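Local coordinates for protein Maltose/maltodextrin transport permease homologue (Bdellovibrio bacteriovorus HD100, PDB 6FFL) that binds maltotriose through its periplasmic-type solute-binding domain, which is fused to the MalF transmembrane subunit of a probable maltose/maltodextrin ABC transporter, at residues D94-P99 with D110-H115; E163-A168 with A349-L354; S264-T269 with P340-P345. All blocks are in the same frame, centred on the assembly; numbering follows the deposited sequence.

Contact 1: D94-P99 with D110-H115; sequences DPLAAP and DAVGNH. With GLC (alpha-D-glucopyranose), chain B.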
loop_
_atom_site.group_PDB
_atom_site.type_symbol
_atom_site.label_atom_id
_atom_site.label_comp_id
_atom_site.label_asym_id
_atom_site.label_seq_id
_atom_site.Cartn_x
_atom_site.Cartn_y
_atom_site.Cartn_z
ATOM N N ASP A 94 -2.028 8.057 -15.863
ATOM C CA ASP A 94 -2.747 8.601 -14.720
ATOM C C ASP A 94 -1.786 9.393 -13.835
ATOM O O ASP A 94 -0.739 8.862 -13.447
ATOM C CB ASP A 94 -3.344 7.434 -13.927
ATOM C CG ASP A 94 -4.331 7.868 -12.839
ATOM O OD1 ASP A 94 -4.192 8.962 -12.260
ATOM O OD2 ASP A 94 -5.258 7.080 -12.554
ATOM N N PRO A 95 -2.090 10.652 -13.502
ATOM C CA PRO A 95 -1.175 11.417 -12.628
ATOM C C PRO A 95 -0.915 10.761 -11.284
ATOM O O PRO A 95 0.133 11.021 -10.683
ATOM C CB PRO A 95 -1.891 12.760 -12.458
ATOM C CG PRO A 95 -2.774 12.868 -13.673
ATOM C CD PRO A 95 -3.231 11.466 -13.951
ATOM N N LEU A 96 -1.829 9.920 -10.789
ATOM C CA LEU A 96 -1.571 9.203 -9.540
ATOM C C LEU A 96 -0.377 8.269 -9.644
ATOM O O LEU A 96 0.228 7.929 -8.621
ATOM C CB LEU A 96 -2.806 8.397 -9.131
ATOM C CG LEU A 96 -3.964 9.204 -8.545
ATOM C CD1 LEU A 96 -5.215 8.328 -8.488
ATOM C CD2 LEU A 96 -3.604 9.735 -7.159
ATOM N N ALA A 97 -0.020 7.849 -10.852
ATOM C CA ALA A 97 1.131 6.984 -11.044
ATOM C C ALA A 97 2.432 7.754 -11.176
ATOM O O ALA A 97 3.491 7.129 -11.247
ATOM C CB ALA A 97 0.948 6.127 -12.292
ATOM N N ALA A 98 2.380 9.081 -11.233
ATOM C CA ALA A 98 3.588 9.904 -11.348
ATOM C C ALA A 98 3.436 11.135 -10.473
ATOM O O ALA A 98 3.371 12.262 -10.972
ATOM C CB ALA A 98 3.836 10.288 -12.807
ATOM N N PRO A 99 3.387 10.952 -9.147
ATOM C CA PRO A 99 3.175 12.096 -8.253
ATOM C C PRO A 99 4.337 13.068 -8.348
ATOM O O PRO A 99 5.497 12.661 -8.406
ATOM C CB PRO A 99 3.097 11.459 -6.860
ATOM C CG PRO A 99 3.836 10.163 -6.987
ATOM C CD PRO A 99 3.565 9.691 -8.408
ATOM N N ASP A 110 3.595 1.453 -12.551
ATOM C CA ASP A 110 3.020 0.608 -13.583
ATOM C C ASP A 110 1.538 0.343 -13.367
ATOM O O ASP A 110 0.888 -0.229 -14.249
ATOM C CB ASP A 110 3.793 -0.719 -13.673
ATOM C CG ASP A 110 3.963 -1.418 -12.322
ATOM O OD1 ASP A 110 3.841 -0.768 -11.258
ATOM O OD2 ASP A 110 4.245 -2.640 -12.333
ATOM N N ALA A 111 0.990 0.760 -12.229
ATOM C CA ALA A 111 -0.420 0.554 -11.937
ATOM C C ALA A 111 -0.895 1.708 -11.070
ATOM O O ALA A 111 -0.112 2.553 -10.635
ATOM C CB ALA A 111 -0.662 -0.799 -11.246
ATOM N N VAL A 112 -2.192 1.758 -10.831
ATOM C CA VAL A 112 -2.766 2.740 -9.923
ATOM C C VAL A 112 -3.638 1.987 -8.931
ATOM O O VAL A 112 -4.370 1.065 -9.305
ATOM C CB VAL A 112 -3.564 3.824 -10.684
ATOM C CG1 VAL A 112 -4.404 4.668 -9.745
ATOM C CG2 VAL A 112 -2.594 4.722 -11.478
ATOM N N GLY A 113 -3.539 2.357 -7.661
ATOM C CA GLY A 113 -4.342 1.701 -6.646
ATOM C C GLY A 113 -3.636 1.804 -5.310
ATOM O O GLY A 113 -3.597 2.881 -4.717
ATOM N N ASN A 114 -3.073 0.697 -4.846
ATOM C CA ASN A 114 -2.402 0.636 -3.550
ATOM C C ASN A 114 -3.362 0.931 -2.406
ATOM O O ASN A 114 -2.946 1.372 -1.337
ATOM C CB ASN A 114 -1.198 1.594 -3.513
ATOM C CG ASN A 114 -0.180 1.186 -2.477
ATOM O OD1 ASN A 114 0.228 0.027 -2.434
ATOM N ND2 ASN A 114 0.223 2.127 -1.624
ATOM N N HIS A 115 -4.651 0.693 -2.624
ATOM C CA HIS A 115 -5.706 1.123 -1.721
ATOM C C HIS A 115 -6.239 -0.058 -0.918
ATOM O O HIS A 115 -6.349 -1.178 -1.432
ATOM C CB HIS A 115 -6.846 1.783 -2.498
ATOM C CG HIS A 115 -7.377 0.955 -3.634
ATOM N ND1 HIS A 115 -6.578 0.503 -4.669
ATOM C CD2 HIS A 115 -8.625 0.510 -3.904
ATOM C CE1 HIS A 115 -7.318 -0.180 -5.527
ATOM N NE2 HIS A 115 -8.566 -0.191 -5.085
HETATM C C1 GLC B . 1.493 -2.080 1.317
HETATM C C2 GLC B . 1.499 -0.748 0.579
HETATM C C3 GLC B . 2.471 0.255 1.181
HETATM C C4 GLC B . 2.178 0.358 2.674
HETATM C C5 GLC B . 2.290 -1.026 3.306
HETATM C C6 GLC B . 2.010 -0.971 4.812
HETATM O O2 GLC B . 1.828 -1.010 -0.799
HETATM O O3 GLC B . 2.265 1.530 0.549
HETATM O O4 GLC B . 3.134 1.210 3.287
HETATM O O5 GLC B . 1.308 -1.866 2.710
HETATM O O6 GLC B . 2.466 -2.187 5.444
#
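Val112 sets its methyls against Leu96 and Ala97 of the 3-10 turn 95-97 and against Asp94 just before it. CG1 lies anti to the backbone N (chi1 168°) and meets Leu96, whose CD1 comes within 4.0 Å of Val112 CG1, the two side chains crossing at about a right angle. The other methyl goes to Ala97: Val112 CG2 and Ala97 CB are 3.9 Å apart. The same CG2 also rests against Asp94, 3.7 Å from both its CB and its OD2. Across the contact there are only van der Waals touches, those of this carboxylate oxygen included. The polar bonds of Asp94 go elsewhere: OD1 accepts from Leu96 N at 2.9 Å, an Asx turn in which the donor sits above the carboxylate plane, and OD2 forms a salt bridge with Arg317. Two residues on from Val112, Asn114 turns to the sugar: its ND2 donates to O3 of the glucose of chain B at 3.0 Å and nearly straight, and its OD1, also bonded to Lys270, accepts from O2. The turn lies between helix 87-90 and strand 100-101, with Ala97 touching strand 266-274 at Thr269, while strand 111-112 pairs antiparallel with 310-311.

Contact 2: E163-A168 with A349-L354; sequences EPFFFA and AVWDSL. With GLC (alpha-D-glucopyranose), chain C; GLC (alpha-D-glucopyranose), chain B.
Trp351 of helix 346-362 sets its indole against Pro164, Phe165 and Ala168, with a sugar over one face. CG is anti to the carbonyl carbon (chi1 -69°). From the backbone outward, CB is 4.1 Å from O4 of the chain C glucose; CG and CD1 lie against its C4, CD1 at 3.6 Å, and NE1 also passes C4 while bonding weakly to Asp67. CD2 is nearest C6, and CE2 reaches O5 and C4. C4 and C6 thus lie over one indole face, a CH-pi contact. On the six-membered ring, Trp351 CE3 meets Pro164 CB at 3.6 Å, CZ3 passes Phe165 N, CZ2 nears Phe165 CD1, and CH2 touches Phe165 CD1 and Ala168 CB at 4.1 Å, the alanine methyl at the indole edge. Leu354 adds its CB to Pro164 and to Phe167 CZ. C4 of the chain B glucose lies over one face of the Phe165 ring, offset toward the rim. Phe165 N donates to O6 of the chain C glucose at 2.9 Å, and that O6 gives a very short bond to Glu163 OE2, which is salt-bridged to Arg355. Contacts between the segments are apolar, which probably helps fix the indole, whereas Phe165 N and Glu163 turn their polar groups to O6.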
loop_
_atom_site.group_PDB
_atom_site.type_symbol
_atom_site.label_atom_id
_atom_site.label_comp_id
_atom_site.label_asym_id
_atom_site.label_seq_id
_atom_site.Cartn_x
_atom_site.Cartn_y
_atom_site.Cartn_z
ATOM N N GLU A 163 -0.239 -1.701 11.922
ATOM C CA GLU A 163 0.501 -0.958 10.907
ATOM C C GLU A 163 -0.263 0.310 10.549
ATOM O O GLU A 163 -1.436 0.229 10.208
ATOM C CB GLU A 163 0.687 -1.838 9.672
ATOM C CG GLU A 163 1.564 -1.252 8.579
ATOM C CD GLU A 163 3.004 -1.062 8.999
ATOM O OE1 GLU A 163 3.498 -1.867 9.816
ATOM O OE2 GLU A 163 3.655 -0.099 8.522
ATOM N N PRO A 164 0.367 1.493 10.605
ATOM C CA PRO A 164 -0.408 2.733 10.444
ATOM C C PRO A 164 -1.181 2.828 9.138
ATOM O O PRO A 164 -2.278 3.397 9.115
ATOM C CB PRO A 164 0.667 3.827 10.542
ATOM C CG PRO A 164 1.737 3.226 11.352
ATOM C CD PRO A 164 1.752 1.749 11.032
ATOM N N PHE A 165 -0.630 2.312 8.035
ATOM C CA PHE A 165 -1.368 2.343 6.774
ATOM C C PHE A 165 -2.757 1.741 6.935
ATOM O O PHE A 165 -3.718 2.208 6.313
ATOM C CB PHE A 165 -0.583 1.583 5.704
ATOM C CG PHE A 165 -1.027 1.867 4.289
ATOM C CD1 PHE A 165 -0.843 3.125 3.724
ATOM C CD2 PHE A 165 -1.600 0.863 3.523
ATOM C CE1 PHE A 165 -1.216 3.387 2.401
ATOM C CE2 PHE A 165 -1.987 1.104 2.205
ATOM C CZ PHE A 165 -1.799 2.380 1.644
ATOM N N PHE A 166 -2.882 0.728 7.790
ATOM C CA PHE A 166 -4.135 -0.008 7.899
ATOM C C PHE A 166 -5.142 0.660 8.830
ATOM O O PHE A 166 -6.341 0.372 8.719
ATOM C CB PHE A 166 -3.841 -1.439 8.343
ATOM C CG PHE A 166 -3.169 -2.272 7.277
ATOM C CD1 PHE A 166 -1.810 -2.131 7.009
ATOM C CD2 PHE A 166 -3.904 -3.186 6.531
ATOM C CE1 PHE A 166 -1.192 -2.893 6.015
ATOM C CE2 PHE A 166 -3.288 -3.954 5.536
ATOM C CZ PHE A 166 -1.938 -3.804 5.284
ATOM N N PHE A 167 -4.719 1.560 9.728
ATOM C CA PHE A 167 -5.741 2.330 10.439
ATOM C C PHE A 167 -5.894 3.753 9.917
ATOM O O PHE A 167 -6.866 4.426 10.281
ATOM C CB PHE A 167 -5.504 2.309 11.974
ATOM C CG PHE A 167 -4.237 2.970 12.460
ATOM C CD1 PHE A 167 -4.115 4.362 12.502
ATOM C CD2 PHE A 167 -3.201 2.197 12.964
ATOM C CE1 PHE A 167 -2.957 4.960 13.004
ATOM C CE2 PHE A 167 -2.038 2.783 13.461
ATOM C CZ PHE A 167 -1.917 4.178 13.469
ATOM N N ALA A 168 -5.003 4.204 9.033
ATOM C CA ALA A 168 -5.143 5.517 8.408
ATOM C C ALA A 168 -6.502 5.800 7.773
ATOM O O ALA A 168 -6.970 6.945 7.882
ATOM C CB ALA A 168 -4.039 5.688 7.354
ATOM N N ALA A 349 7.824 11.049 8.809
ATOM C CA ALA A 349 7.773 11.290 10.244
ATOM C C ALA A 349 6.410 10.926 10.817
ATOM O O ALA A 349 6.318 10.399 11.935
ATOM C CB ALA A 349 8.094 12.756 10.539
ATOM N N VAL A 350 5.340 11.210 10.070
ATOM C CA VAL A 350 3.996 10.875 10.537
ATOM C C VAL A 350 3.844 9.366 10.670
ATOM O O VAL A 350 3.367 8.868 11.697
ATOM C CB VAL A 350 2.926 11.469 9.605
ATOM C CG1 VAL A 350 1.551 10.910 9.976
ATOM C CG2 VAL A 350 2.907 12.996 9.709
ATOM N N TRP A 351 4.237 8.614 9.635
ATOM C CA TRP A 351 4.122 7.157 9.716
ATOM C C TRP A 351 4.921 6.604 10.888
ATOM O O TRP A 351 4.451 5.724 11.620
ATOM C CB TRP A 351 4.621 6.500 8.429
ATOM C CG TRP A 351 3.805 6.695 7.203
ATOM C CD1 TRP A 351 4.284 7.029 5.967
ATOM C CD2 TRP A 351 2.381 6.517 7.051
ATOM N NE1 TRP A 351 3.244 7.085 5.059
ATOM C CE2 TRP A 351 2.072 6.777 5.699
ATOM C CE3 TRP A 351 1.341 6.167 7.926
ATOM C CZ2 TRP A 351 0.771 6.707 5.199
ATOM C CZ3 TRP A 351 0.044 6.101 7.423
ATOM C CH2 TRP A 351 -0.224 6.367 6.073
ATOM N N ASP A 352 6.168 7.057 11.038
ATOM C CA ASP A 352 7.026 6.492 12.077
ATOM C C ASP A 352 6.503 6.815 13.469
ATOM O O ASP A 352 6.543 5.960 14.360
ATOM C CB ASP A 352 8.459 6.992 11.904
ATOM C CG ASP A 352 9.132 6.408 10.659
ATOM O OD1 ASP A 352 8.696 5.340 10.194
ATOM O OD2 ASP A 352 10.098 7.015 10.157
ATOM N N SER A 353 6.028 8.046 13.678
ATOM C CA SER A 353 5.466 8.421 14.973
ATOM C C SER A 353 4.188 7.647 15.268
ATOM O O SER A 353 3.991 7.163 16.390
ATOM C CB SER A 353 5.193 9.923 15.010
ATOM O OG SER A 353 4.704 10.316 16.279
ATOM N N LEU A 354 3.303 7.524 14.277
ATOM C CA LEU A 354 2.068 6.777 14.487
ATOM C C LEU A 354 2.357 5.331 14.868
ATOM O O LEU A 354 1.696 4.767 15.752
ATOM C CB LEU A 354 1.203 6.837 13.230
ATOM C CG LEU A 354 0.460 8.140 12.959
ATOM C CD1 LEU A 354 -0.211 8.046 11.588
ATOM C CD2 LEU A 354 -0.573 8.398 14.061
HETATM C C1 GLC C . 2.647 2.522 3.524
HETATM C C2 GLC C . 3.705 3.535 3.080
HETATM C C3 GLC C . 4.968 3.357 3.929
HETATM C C4 GLC C . 4.628 3.495 5.403
HETATM C C5 GLC C . 3.525 2.497 5.785
HETATM C C6 GLC C . 3.032 2.774 7.201
HETATM O O2 GLC C . 4.004 3.388 1.678
HETATM O O3 GLC C . 5.945 4.363 3.580
HETATM O O4 GLC C . 5.808 3.238 6.180
HETATM O O5 GLC C . 2.400 2.694 4.922
HETATM O O6 GLC C . 2.194 1.708 7.697
HETATM C C1 GLC B . 1.493 -2.080 1.317
HETATM C C2 GLC B . 1.499 -0.748 0.579
HETATM C C3 GLC B . 2.471 0.255 1.181
HETATM C C4 GLC B . 2.178 0.358 2.674
HETATM C C5 GLC B . 2.290 -1.026 3.306
HETATM C C6 GLC B . 2.010 -0.971 4.812
HETATM O O2 GLC B . 1.828 -1.010 -0.799
HETATM O O3 GLC B . 2.265 1.530 0.549
HETATM O O4 GLC B . 3.134 1.210 3.287
HETATM O O5 GLC B . 1.308 -1.866 2.710
HETATM O O6 GLC B . 2.466 -2.187 5.444
#

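Contact 3: S264-T269 with P340-P345; sequences SPLVGT and PMPVTP
Val267 and Pro340 form a parallel beta bridge, where strand 266-274 of the mixed sheet runs beside the end of strand 339-340, just before the chain loops toward helix 346-362. The bond that closes it is Met341 N to Val267 O, 2.8 Å, with an N-H...O angle of 155°. The donor is tilted 33° from the carbonyl plane, and the same oxygen is also approached by Pro340 CA at 3.4 Å, a CA-H...O contact, so one acceptor takes two neighbouring groups. Between these segments that one backbone bond does the pairing; Thr339, just before, adds backbone bonds to Val267 and Pro265. The side chains of the bridged pair diverge, and the apolar contact falls to their neighbours. Leu266 spreads its two methyls over successive residues: CD1 is 4.1 Å from Met341 SD, and CD2 touches Pro342 CD at the same distance, both partners crossing the leucine at about a right angle. Met341 leaves the backbone with CG anti to N (chi1 177°), then bends at chi2 and chi3; its sulphur lies beside Leu266, and the side chain also touches a bound glucose. The nitrogens of Pro340 and Pro342 carry no N-H, which leaves Met341 N as the donor among these three consecutive residues, and the bond it makes to the strand sets the Met341 side chain at the sugar pocket.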
loop_
_atom_site.group_PDB
_atom_site.type_symbol
_atom_site.label_atom_id
_atom_site.label_comp_id
_atom_site.label_asym_id
_atom_site.label_seq_id
_atom_site.Cartn_x
_atom_site.Cartn_y
_atom_site.Cartn_z
ATOM N N SER A 264 -11.401 6.474 4.449
ATOM C CA SER A 264 -10.856 6.956 3.190
ATOM C C SER A 264 -9.518 6.284 2.922
ATOM O O SER A 264 -8.506 6.656 3.534
ATOM C CB SER A 264 -10.696 8.483 3.246
ATOM O OG SER A 264 -10.347 8.997 1.977
ATOM N N PRO A 265 -9.454 5.299 2.031
ATOM C CA PRO A 265 -8.164 4.671 1.723
ATOM C C PRO A 265 -7.238 5.666 1.048
ATOM O O PRO A 265 -7.682 6.603 0.382
ATOM C CB PRO A 265 -8.542 3.532 0.766
ATOM C CG PRO A 265 -9.802 3.979 0.134
ATOM C CD PRO A 265 -10.536 4.824 1.148
ATOM N N LEU A 266 -5.937 5.478 1.250
ATOM C CA LEU A 266 -4.950 6.260 0.515
ATOM C C LEU A 266 -4.743 5.633 -0.858
ATOM O O LEU A 266 -4.439 4.443 -0.960
ATOM C CB LEU A 266 -3.633 6.321 1.285
ATOM C CG LEU A 266 -3.786 7.156 2.562
ATOM C CD1 LEU A 266 -2.625 6.920 3.508
ATOM C CD2 LEU A 266 -3.924 8.643 2.218
ATOM N N VAL A 267 -4.910 6.428 -1.907
ATOM C CA VAL A 267 -4.858 5.945 -3.281
ATOM C C VAL A 267 -3.590 6.485 -3.915
ATOM O O VAL A 267 -3.266 7.669 -3.755
ATOM C CB VAL A 267 -6.106 6.368 -4.076
ATOM C CG1 VAL A 267 -6.019 5.896 -5.527
ATOM C CG2 VAL A 267 -7.361 5.793 -3.400
ATOM N N GLY A 268 -2.866 5.623 -4.615
ATOM C CA GLY A 268 -1.634 6.084 -5.228
ATOM C C GLY A 268 -1.029 5.073 -6.172
ATOM O O GLY A 268 -1.728 4.506 -7.008
ATOM N N THR A 269 0.273 4.837 -6.045
ATOM C CA THR A 269 0.952 3.909 -6.931
ATOM C C THR A 269 2.132 3.293 -6.198
ATOM O O THR A 269 2.504 3.706 -5.095
ATOM C CB THR A 269 1.415 4.613 -8.225
ATOM O OG1 THR A 269 1.764 3.631 -9.213
ATOM C CG2 THR A 269 2.632 5.512 -7.969
ATOM N N PRO A 340 -5.556 11.060 -2.143
ATOM C CA PRO A 340 -4.263 10.717 -2.753
ATOM C C PRO A 340 -3.178 10.524 -1.705
ATOM O O PRO A 340 -3.106 11.259 -0.718
ATOM C CB PRO A 340 -3.953 11.928 -3.648
ATOM C CG PRO A 340 -5.255 12.628 -3.821
ATOM C CD PRO A 340 -6.041 12.382 -2.575
ATOM N N MET A 341 -2.306 9.552 -1.954
ATOM C CA MET A 341 -1.170 9.317 -1.079
ATOM C C MET A 341 -0.279 10.556 -1.041
ATOM O O MET A 341 0.158 11.023 -2.102
ATOM C CB MET A 341 -0.365 8.118 -1.580
ATOM C CG MET A 341 0.904 7.825 -0.785
ATOM S SD MET A 341 0.464 7.130 0.838
ATOM C CE MET A 341 1.397 5.601 0.835
ATOM N N PRO A 342 -0.001 11.126 0.130
ATOM C CA PRO A 342 0.958 12.238 0.187
ATOM C C PRO A 342 2.379 11.704 0.081
ATOM O O PRO A 342 2.672 10.580 0.489
ATOM C CB PRO A 342 0.686 12.874 1.557
ATOM C CG PRO A 342 0.161 11.755 2.402
ATOM C CD PRO A 342 -0.596 10.823 1.449
ATOM N N VAL A 343 3.269 12.506 -0.516
ATOM C CA VAL A 343 4.622 12.037 -0.803
ATOM C C VAL A 343 5.706 12.935 -0.226
ATOM O O VAL A 343 6.887 12.638 -0.399
ATOM C CB VAL A 343 4.859 11.835 -2.316
ATOM C CG1 VAL A 343 3.795 10.900 -2.924
ATOM C CG2 VAL A 343 4.907 13.192 -3.057
ATOM N N THR A 344 5.355 14.018 0.455
ATOM C CA THR A 344 6.376 14.885 1.033
ATOM C C THR A 344 7.142 14.137 2.129
ATOM O O THR A 344 6.618 13.193 2.731
ATOM C CB THR A 344 5.741 16.140 1.627
ATOM O OG1 THR A 344 4.796 15.745 2.625
ATOM C CG2 THR A 344 5.031 16.939 0.554
ATOM N N PRO A 345 8.391 14.526 2.412
ATOM C CA PRO A 345 9.169 13.771 3.411
ATOM C C PRO A 345 8.560 13.837 4.800
ATOM O O PRO A 345 8.789 12.931 5.609
ATOM C CB PRO A 345 10.561 14.426 3.356
ATOM C CG PRO A 345 10.340 15.752 2.722
ATOM C CD PRO A 345 9.185 15.605 1.787
#

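Overall arrangement
All three contacts meet around strand 266-274 and the maltotriose. Contacts 2 and 3 are buried, whereas contact 1 is only partly so, joining a loop to strand 111-112. Contact 3 lies between the others: Thr269 and Gly268 make probable hydrogen bonds to Ala111 and Gly113 of contact 1, and Leu266 packs on Trp351 and Phe165 of contact 2, with Met341 also meeting Phe165. Contacts 1 and 2 touch directly where Phe165 packs on Asn114, and both reach the chain B glucose. In chemistry they differ: 163-168 with 349-354 is largely aromatic and apolar, 264-269 with 340-345 combines a backbone bond with apolar side chains, and 94-99 with 110-115 sets small aliphatic groups beside a carboxylate.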